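Activator of Hsp90 ATPase homologue 1/2-like C-terminal domain-containing protein (Enterococcus faecalis, PDB 2NN5) is of unknown function but belongs to the AHA1 family, named after activators of the Hsp90 ATPase, and binds magnesium in the crystal. Local coordinates at residues A[80-84]-A[85-89]; A[172-175]-A[176-180]; A[94-97]-A[98-102]. All blocks are in the same frame, centred on the assembly; numbering follows the deposited sequence. Where two conformers were deposited one is given.

Interaction 1. Residues A[80-84]-A[85-89]; sequences RFILP and DFEET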
loop_
_atom_site.group_PDB
_atom_site.type_symbol
_atom_site.label_atom_id
_atom_site.label_comp_id
_atom_site.label_asym_id
_atom_site.label_seq_id
_atom_site.Cartn_x
_atom_site.Cartn_y
_atom_site.Cartn_z
ATOM N N ARG A 80 0.391 12.049 7.692
ATOM C CA ARG A 80 1.609 12.851 7.475
ATOM C C ARG A 80 2.729 11.891 7.121
ATOM O O ARG A 80 2.779 10.767 7.685
ATOM C CB ARG A 80 2.022 13.580 8.728
ATOM C CG ARG A 80 1.027 14.559 9.288
ATOM C CD ARG A 80 1.749 15.453 10.272
ATOM N NE ARG A 80 0.846 16.370 10.960
ATOM C CZ ARG A 80 0.207 16.064 12.082
ATOM N NH1 ARG A 80 -0.574 16.978 12.647
ATOM N NH2 ARG A 80 0.369 14.857 12.657
ATOM N N PHE A 81 3.621 12.330 6.245
ATOM C CA PHE A 81 4.821 11.560 5.901
ATOM C C PHE A 81 6.007 12.302 6.489
ATOM O O PHE A 81 6.175 13.487 6.207
ATOM C CB PHE A 81 4.945 11.413 4.388
ATOM C CG PHE A 81 6.169 10.699 3.941
ATOM C CD1 PHE A 81 6.127 9.337 3.684
ATOM C CD2 PHE A 81 7.342 11.404 3.727
ATOM C CE1 PHE A 81 7.243 8.664 3.264
ATOM C CE2 PHE A 81 8.462 10.749 3.293
ATOM C CZ PHE A 81 8.417 9.353 3.070
ATOM N N ILE A 82 6.803 11.625 7.312
ATOM C CA ILE A 82 7.870 12.305 8.035
ATOM C C ILE A 82 9.195 11.585 7.800
ATOM O O ILE A 82 9.323 10.355 8.058
ATOM C CB ILE A 82 7.586 12.276 9.559
ATOM C CG1 ILE A 82 6.194 12.824 9.870
ATOM C CG2 ILE A 82 8.760 12.914 10.321
ATOM C CD1 ILE A 82 5.996 14.235 9.546
ATOM N N LEU A 83 10.193 12.373 7.388
ATOM C CA LEU A 83 11.593 11.916 7.299
ATOM C C LEU A 83 12.406 12.988 7.982
ATOM O O LEU A 83 11.881 14.032 8.318
ATOM C CB LEU A 83 12.021 11.737 5.838
ATOM C CG LEU A 83 11.530 10.435 5.181
ATOM C CD1 LEU A 83 11.850 10.455 3.700
ATOM C CD2 LEU A 83 12.190 9.263 5.893
ATOM N N PRO A 84 13.692 12.721 8.244
ATOM C CA PRO A 84 14.457 13.792 8.890
ATOM C C PRO A 84 14.484 15.079 8.040
ATOM O O PRO A 84 14.402 16.184 8.584
ATOM C CB PRO A 84 15.843 13.158 9.078
ATOM C CG PRO A 84 15.560 11.662 9.108
ATOM C CD PRO A 84 14.477 11.477 8.081
ATOM N N ASP A 85 14.545 14.963 6.723
ATOM C CA ASP A 85 14.718 16.146 5.875
ATOM C C ASP A 85 13.464 16.592 5.148
ATOM O O ASP A 85 13.530 17.432 4.230
ATOM C CB ASP A 85 15.809 15.880 4.847
ATOM C CG ASP A 85 17.183 15.866 5.460
ATOM O OD1 ASP A 85 17.504 16.803 6.230
ATOM O OD2 ASP A 85 17.935 14.917 5.149
ATOM N N PHE A 86 12.321 16.022 5.534
ATOM C CA PHE A 86 11.124 16.245 4.756
ATOM C C PHE A 86 9.873 15.796 5.503
ATOM O O PHE A 86 9.833 14.662 6.023
ATOM C CB PHE A 86 11.235 15.462 3.442
ATOM C CG PHE A 86 10.066 15.599 2.559
ATOM C CD1 PHE A 86 9.911 16.732 1.762
ATOM C CD2 PHE A 86 9.094 14.584 2.506
ATOM C CE1 PHE A 86 8.810 16.854 0.924
ATOM C CE2 PHE A 86 8.000 14.698 1.665
ATOM C CZ PHE A 86 7.843 15.836 0.879
ATOM N N GLU A 87 8.872 16.675 5.563
ATOM C CA GLU A 87 7.546 16.305 6.100
ATOM C C GLU A 87 6.495 16.796 5.164
ATOM O O GLU A 87 6.612 17.924 4.656
ATOM C CB GLU A 87 7.299 16.957 7.438
ATOM C CG GLU A 87 8.414 16.623 8.427
ATOM C CD GLU A 87 8.067 17.023 9.842
ATOM O OE1 GLU A 87 6.954 17.566 10.073
ATOM O OE2 GLU A 87 8.943 16.824 10.727
ATOM N N GLU A 88 5.434 16.016 4.968
ATOM C CA GLU A 88 4.357 16.480 4.103
ATOM C C GLU A 88 3.042 15.940 4.626
ATOM O O GLU A 88 3.001 14.865 5.217
ATOM C CB GLU A 88 4.564 15.991 2.670
ATOM C CG GLU A 88 3.721 16.689 1.651
ATOM C CD GLU A 88 4.075 16.262 0.249
ATOM O OE1 GLU A 88 4.454 15.077 0.071
ATOM O OE2 GLU A 88 3.971 17.127 -0.648
ATOM N N THR A 89 1.982 16.693 4.469
ATOM C CA THR A 89 0.671 16.124 4.802
ATOM C C THR A 89 0.020 15.551 3.561
ATOM O O THR A 89 0.264 15.984 2.422
ATOM C CB THR A 89 -0.311 17.093 5.402
ATOM O OG1 THR A 89 -0.648 18.061 4.414
ATOM C CG2 THR A 89 0.241 17.734 6.689
HETATM O O HOH W 1 11.470 16.071 9.807
#
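Phe81 and Phe86 meet edge against edge on the face of the hairpin that also carries Leu83, their side chains crossing at about a right angle, with Phe81 CD2 3.8 Å from Phe86 CD2. Each has CG anti to its backbone N (chi1 177° in Phe81), which lets the two broad rings close a diagonal across the ladder. The other face pairs Ile82 with Glu87. Ile82 CD1 touches the methylenes of Glu87, 3.6 Å from Glu87 CG, and its carboxylate carbon too, while a water joins Glu87 OE2 to Leu83 O. Farther down, Arg80 CG and Thr89 CG2 touch loosely at 4.2 Å.

Behind these side chains the backbone keeps an antiparallel register. Phe81 and Glu88 form a hydrogen-bonded pair, Phe81 N to Glu88 O measuring 2.8 Å and almost straight. Leu83 N bonds Phe86 O at 2.7 Å, but the return bond to Leu83 O is weak. A type I turn through Pro84 and Asp85 closes the hairpin, and the proline ring suits the first turn position. Strand 68-72 lies beyond strand 78-83, where Arg80 makes a salt bridge to Glu69, and Phe81 also packs on Phe65, in the loop before strand 68-72.

Interaction 2. Residues A[172-175]-A[176-180]; sequences ENHY and LEKLT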
loop_
_atom_site.group_PDB
_atom_site.type_symbol
_atom_site.label_atom_id
_atom_site.label_comp_id
_atom_site.label_asym_id
_atom_site.label_seq_id
_atom_site.Cartn_x
_atom_site.Cartn_y
_atom_site.Cartn_z
ATOM N N GLU A 172 12.174 -4.064 -7.724
ATOM C CA GLU A 172 12.050 -2.865 -8.551
ATOM C C GLU A 172 12.156 -3.214 -10.041
ATOM O O GLU A 172 11.378 -2.703 -10.846
ATOM C CB GLU A 172 13.037 -1.787 -8.098
ATOM C CG GLU A 172 12.689 -1.267 -6.711
ATOM C CD GLU A 172 13.754 -0.401 -6.093
ATOM O OE1 GLU A 172 14.837 -0.238 -6.707
ATOM O OE2 GLU A 172 13.511 0.104 -4.974
ATOM N N ASN A 173 13.070 -4.116 -10.408
ATOM C CA ASN A 173 13.172 -4.583 -11.776
ATOM C C ASN A 173 11.908 -5.340 -12.264
ATOM O O ASN A 173 11.448 -5.150 -13.411
ATOM C CB ASN A 173 14.428 -5.420 -11.991
ATOM C CG ASN A 173 14.522 -5.914 -13.407
ATOM O OD1 ASN A 173 14.265 -7.104 -13.693
ATOM N ND2 ASN A 173 14.773 -4.991 -14.328
ATOM N N HIS A 174 11.340 -6.171 -11.388
ATOM C CA HIS A 174 10.096 -6.829 -11.747
ATOM C C HIS A 174 9.023 -5.832 -12.153
ATOM O O HIS A 174 8.363 -5.988 -13.176
ATOM C CB HIS A 174 9.594 -7.639 -10.582
ATOM C CG HIS A 174 8.248 -8.239 -10.817
ATOM N ND1 HIS A 174 7.083 -7.733 -10.279
ATOM C CD2 HIS A 174 7.892 -9.359 -11.475
ATOM C CE1 HIS A 174 6.068 -8.519 -10.595
ATOM N NE2 HIS A 174 6.527 -9.485 -11.370
ATOM N N TYR A 175 8.881 -4.776 -11.354
ATOM C CA TYR A 175 7.881 -3.787 -11.668
ATOM C C TYR A 175 8.248 -2.906 -12.849
ATOM O O TYR A 175 7.357 -2.497 -13.599
ATOM C CB TYR A 175 7.485 -2.972 -10.436
ATOM C CG TYR A 175 6.631 -3.831 -9.486
ATOM C CD1 TYR A 175 5.374 -4.257 -9.866
ATOM C CD2 TYR A 175 7.132 -4.260 -8.297
ATOM C CE1 TYR A 175 4.572 -5.060 -9.041
ATOM C CE2 TYR A 175 6.367 -5.061 -7.439
ATOM C CZ TYR A 175 5.098 -5.483 -7.805
ATOM O OH TYR A 175 4.386 -6.320 -6.953
ATOM N N LEU A 176 9.546 -2.677 -13.054
ATOM C CA LEU A 176 9.982 -1.987 -14.261
ATOM C C LEU A 176 9.490 -2.761 -15.499
ATOM O O LEU A 176 8.998 -2.156 -16.431
ATOM C CB LEU A 176 11.510 -1.834 -14.313
ATOM C CG LEU A 176 12.049 -1.068 -15.536
ATOM C CD1 LEU A 176 11.328 0.255 -15.772
ATOM C CD2 LEU A 176 13.578 -0.847 -15.394
ATOM N N GLU A 177 9.660 -4.095 -15.494
ATOM C CA GLU A 177 9.267 -4.881 -16.681
ATOM C C GLU A 177 7.735 -4.854 -16.857
ATOM O O GLU A 177 7.216 -4.790 -17.995
ATOM C CB GLU A 177 9.752 -6.340 -16.549
ATOM C CG GLU A 177 11.234 -6.468 -16.584
ATOM C CD GLU A 177 11.702 -7.853 -16.109
ATOM O OE1 GLU A 177 10.924 -8.628 -15.439
ATOM O OE2 GLU A 177 12.866 -8.162 -16.409
ATOM N N LYS A 178 6.992 -4.890 -15.737
ATOM C CA LYS A 178 5.516 -4.818 -15.852
ATOM C C LYS A 178 5.110 -3.486 -16.510
ATOM O O LYS A 178 4.231 -3.474 -17.361
ATOM C CB LYS A 178 4.852 -4.919 -14.462
ATOM C CG LYS A 178 4.871 -6.335 -13.913
ATOM C CD LYS A 178 3.809 -7.215 -14.651
ATOM C CE LYS A 178 3.647 -8.540 -13.919
ATOM N NZ LYS A 178 2.559 -9.380 -14.526
ATOM N N LEU A 179 5.710 -2.369 -16.064
ATOM C CA LEU A 179 5.292 -1.063 -16.600
ATOM C C LEU A 179 5.764 -0.859 -18.047
ATOM O O LEU A 179 5.072 -0.252 -18.863
ATOM C CB LEU A 179 5.795 0.069 -15.693
ATOM C CG LEU A 179 5.315 0.104 -14.256
ATOM C CD1 LEU A 179 5.506 1.482 -13.621
ATOM C CD2 LEU A 179 3.880 -0.330 -14.176
ATOM N N THR A 180 6.951 -1.349 -18.337
ATOM C CA THR A 180 7.507 -1.208 -19.645
ATOM C C THR A 180 6.596 -1.950 -20.655
ATOM O O THR A 180 6.387 -1.518 -21.804
ATOM C CB THR A 180 8.930 -1.736 -19.474
ATOM O OG1 THR A 180 9.817 -0.634 -19.233
ATOM C CG2 THR A 180 9.379 -2.608 -20.567
#
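Tyr175 and Leu179 form the tightly packed side of this helical turn. Leu179 lies one turn after Tyr175 and donates its N-H to Tyr175 O at 3.0 Å, while its own CG settles 3.4 Å from Tyr175 O. Both side chains are buried. Leucine suits a buried place against Phe29 and His139, whereas tyrosine brings a broad ring with a polar end, and that hydroxyl is satisfied by hydrogen bonds to Asp27 and Ser146. An edge of the His174 imidazole lies over the centre of the Tyr175 ring, so one face of the phenol is covered from within the same helix.

The opposite character appears toward solvent. Lys178 runs alongside His174, the two side chains pointing the same way, and its CG stands over one face of the imidazole, offset toward the rim. A bend at chi2 (-75°) turns the aliphatic chain along the ring instead of straight out, and Lys178 CG also comes 3.6 Å from His174 O. Here the lysine offers methylenes to the ring, and its long flexible chain tolerates an exposed position. Glu177 reaches back over Asn173, its CG 3.4 Å from Asn173 O, and the carboxylate and amide planes are turned 71° from each other. Leu176 is exposed too, though its CB touches Asn173 O and its side chain reaches His139.

Beneath both sides run regular i to i+4 backbone bonds, such as Glu177 N to Asn173 O at 2.9 Å, each donor tilted somewhat from the carbonyl plane. Helix 168-182 is thus an amphipathic terminal helix: Tyr175 and Leu179 pack on Ile142, His139 and Phe29 of helix 138-157 and strand 28-32, in an alpha+beta fold consistent with the SRPBCC (helix-grip) family.

Interaction 3. Residues A[94-97]-A[98-102]; sequences DYAE and EKYLG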
loop_
_atom_site.group_PDB
_atom_site.type_symbol
_atom_site.label_atom_id
_atom_site.label_comp_id
_atom_site.label_asym_id
_atom_site.label_seq_id
_atom_site.Cartn_x
_atom_site.Cartn_y
_atom_site.Cartn_z
ATOM N N ASP A 94 -11.095 10.320 0.402
ATOM C CA ASP A 94 -12.349 9.629 0.709
ATOM C C ASP A 94 -12.153 8.853 2.024
ATOM O O ASP A 94 -11.036 8.420 2.347
ATOM C CB ASP A 94 -12.718 8.664 -0.396
ATOM C CG ASP A 94 -14.210 8.713 -0.701
ATOM O OD1 ASP A 94 -14.986 9.368 0.060
ATOM O OD2 ASP A 94 -14.587 8.145 -1.724
ATOM N N TYR A 95 -13.230 8.678 2.774
ATOM C CA TYR A 95 -13.140 8.112 4.108
ATOM C C TYR A 95 -14.471 7.485 4.491
ATOM O O TYR A 95 -15.472 8.183 4.522
ATOM C CB TYR A 95 -12.799 9.226 5.121
ATOM C CG TYR A 95 -12.570 8.714 6.520
ATOM C CD1 TYR A 95 -11.283 8.398 6.987
ATOM C CD2 TYR A 95 -13.635 8.599 7.427
ATOM C CE1 TYR A 95 -11.069 7.938 8.313
ATOM C CE2 TYR A 95 -13.426 8.144 8.725
ATOM C CZ TYR A 95 -12.149 7.841 9.163
ATOM O OH TYR A 95 -11.924 7.393 10.440
ATOM N N ALA A 96 -14.476 6.165 4.704
ATOM C CA ALA A 96 -15.658 5.499 5.264
ATOM C C ALA A 96 -15.165 4.523 6.309
ATOM O O ALA A 96 -14.486 3.572 5.981
ATOM C CB ALA A 96 -16.456 4.790 4.187
ATOM N N GLU A 97 -15.486 4.804 7.576
ATOM C CA GLU A 97 -15.031 4.001 8.695
ATOM C C GLU A 97 -15.159 2.518 8.433
ATOM O O GLU A 97 -16.259 2.003 8.137
ATOM C CB GLU A 97 -15.854 4.369 9.929
ATOM C CG GLU A 97 -15.374 3.797 11.235
ATOM C CD GLU A 97 -16.248 4.260 12.381
ATOM O OE1 GLU A 97 -16.132 3.699 13.481
ATOM O OE2 GLU A 97 -17.075 5.195 12.159
ATOM N N GLU A 98 -14.042 1.813 8.549
ATOM C CA GLU A 98 -13.959 0.340 8.437
ATOM C C GLU A 98 -14.319 -0.202 7.057
ATOM O O GLU A 98 -14.562 -1.411 6.911
ATOM C CB GLU A 98 -14.740 -0.383 9.578
ATOM C CG GLU A 98 -14.224 0.027 10.938
ATOM C CD GLU A 98 -15.080 -0.426 12.115
ATOM O OE1 GLU A 98 -16.286 -0.711 11.942
ATOM O OE2 GLU A 98 -14.505 -0.521 13.226
ATOM N N LYS A 99 -14.284 0.671 6.038
ATOM C CA LYS A 99 -14.695 0.296 4.694
ATOM C C LYS A 99 -13.647 0.726 3.650
ATOM O O LYS A 99 -13.159 -0.091 2.880
ATOM C CB LYS A 99 -16.056 0.953 4.369
ATOM C CG LYS A 99 -17.302 0.465 5.193
ATOM C CD LYS A 99 -18.592 1.179 4.737
ATOM C CE LYS A 99 -19.083 2.406 5.601
ATOM N NZ LYS A 99 -18.757 2.586 7.102
ATOM N N TYR A 100 -13.368 2.030 3.589
ATOM C CA TYR A 100 -12.400 2.497 2.575
ATOM C C TYR A 100 -11.733 3.795 2.949
ATOM O O TYR A 100 -12.245 4.546 3.785
ATOM C CB TYR A 100 -12.983 2.608 1.167
ATOM C CG TYR A 100 -14.203 3.464 1.072
ATOM C CD1 TYR A 100 -15.492 2.889 0.971
ATOM C CD2 TYR A 100 -14.106 4.848 1.033
ATOM C CE1 TYR A 100 -16.661 3.717 0.851
ATOM C CE2 TYR A 100 -15.251 5.669 0.906
ATOM C CZ TYR A 100 -16.517 5.106 0.820
ATOM O OH TYR A 100 -17.610 5.966 0.730
ATOM N N LEU A 101 -10.576 4.020 2.319
ATOM C CA LEU A 101 -9.745 5.185 2.602
ATOM C C LEU A 101 -8.996 5.546 1.344
ATOM O O LEU A 101 -8.284 4.704 0.799
ATOM C CB LEU A 101 -8.708 4.853 3.705
ATOM C CG LEU A 101 -7.822 6.004 4.131
ATOM C CD1 LEU A 101 -8.623 7.161 4.827
ATOM C CD2 LEU A 101 -6.730 5.498 5.082
ATOM N N GLY A 102 -9.164 6.788 0.880
ATOM C CA GLY A 102 -8.365 7.278 -0.226
ATOM C C GLY A 102 -7.478 8.396 0.281
ATOM O O GLY A 102 -7.910 9.232 1.061
HETATM O O HOH W 2 -17.424 8.619 0.617
#
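Ala96 and Tyr100 make a CH-pi contact: Ala96 CB stands 3.5 Å from the centroid of the Tyr100 ring, over its centre. Tyr100 holds CG between its backbone N and carbonyl carbon (chi1 55°), which folds the phenol back across the neighbouring strand, and a small methyl lets the ring lie flat upon it. On the reverse face Tyr95 CD1 meets Leu101 CD1 at 3.6 Å; Trp52 of helix 48-56 touches Leu101 and stands edge-to-face with Tyr95.

Backbone bonds define the hairpin. Ala96 and Tyr100 are an antiparallel hydrogen-bonded pair, Ala96 N to Tyr100 O measuring 2.9 Å. Ala96 O accepts two N-H groups, from Lys99 at 2.9 Å and from Tyr100 at 3.1 Å, the latter on a lone pair. Lys99 and Tyr100 both face Ala96, a classic beta bulge beside the tight turn through Glu97 and Glu98.

Polar contacts follow. A water 2.6 Å from Asp94 OD1 also bonds Tyr100 OH. Bends at chi3 and chi4 bring Lys99 NZ, in one of two conformers, 2.8 Å from Glu97 O, on a lone pair. Glu97 and Glu98 lie alongside each other against helix 48-56, their carboxylates turned 59° apart and probably repelling.

Along the chain the order is interaction 1, interaction 3, interaction 2. The first two are hairpin ends in one antiparallel sheet and share strand 86-96: it starts at the turn of interaction 1 and ends at that of interaction 3, whose centre is about 23 Å away, so the two turns cap opposite ends of this strand. Interaction 2 belongs to the last helix, 168-182; its centre lies about 27 Å from that of interaction 1. Interactions 2 and 3, with centres about 30 Å apart, sit on opposite sides of the chain's centre. None touches another. Together they sample the curved sheet and helices of an SRPBCC-like fold, consistent with membership of the AHA1 family.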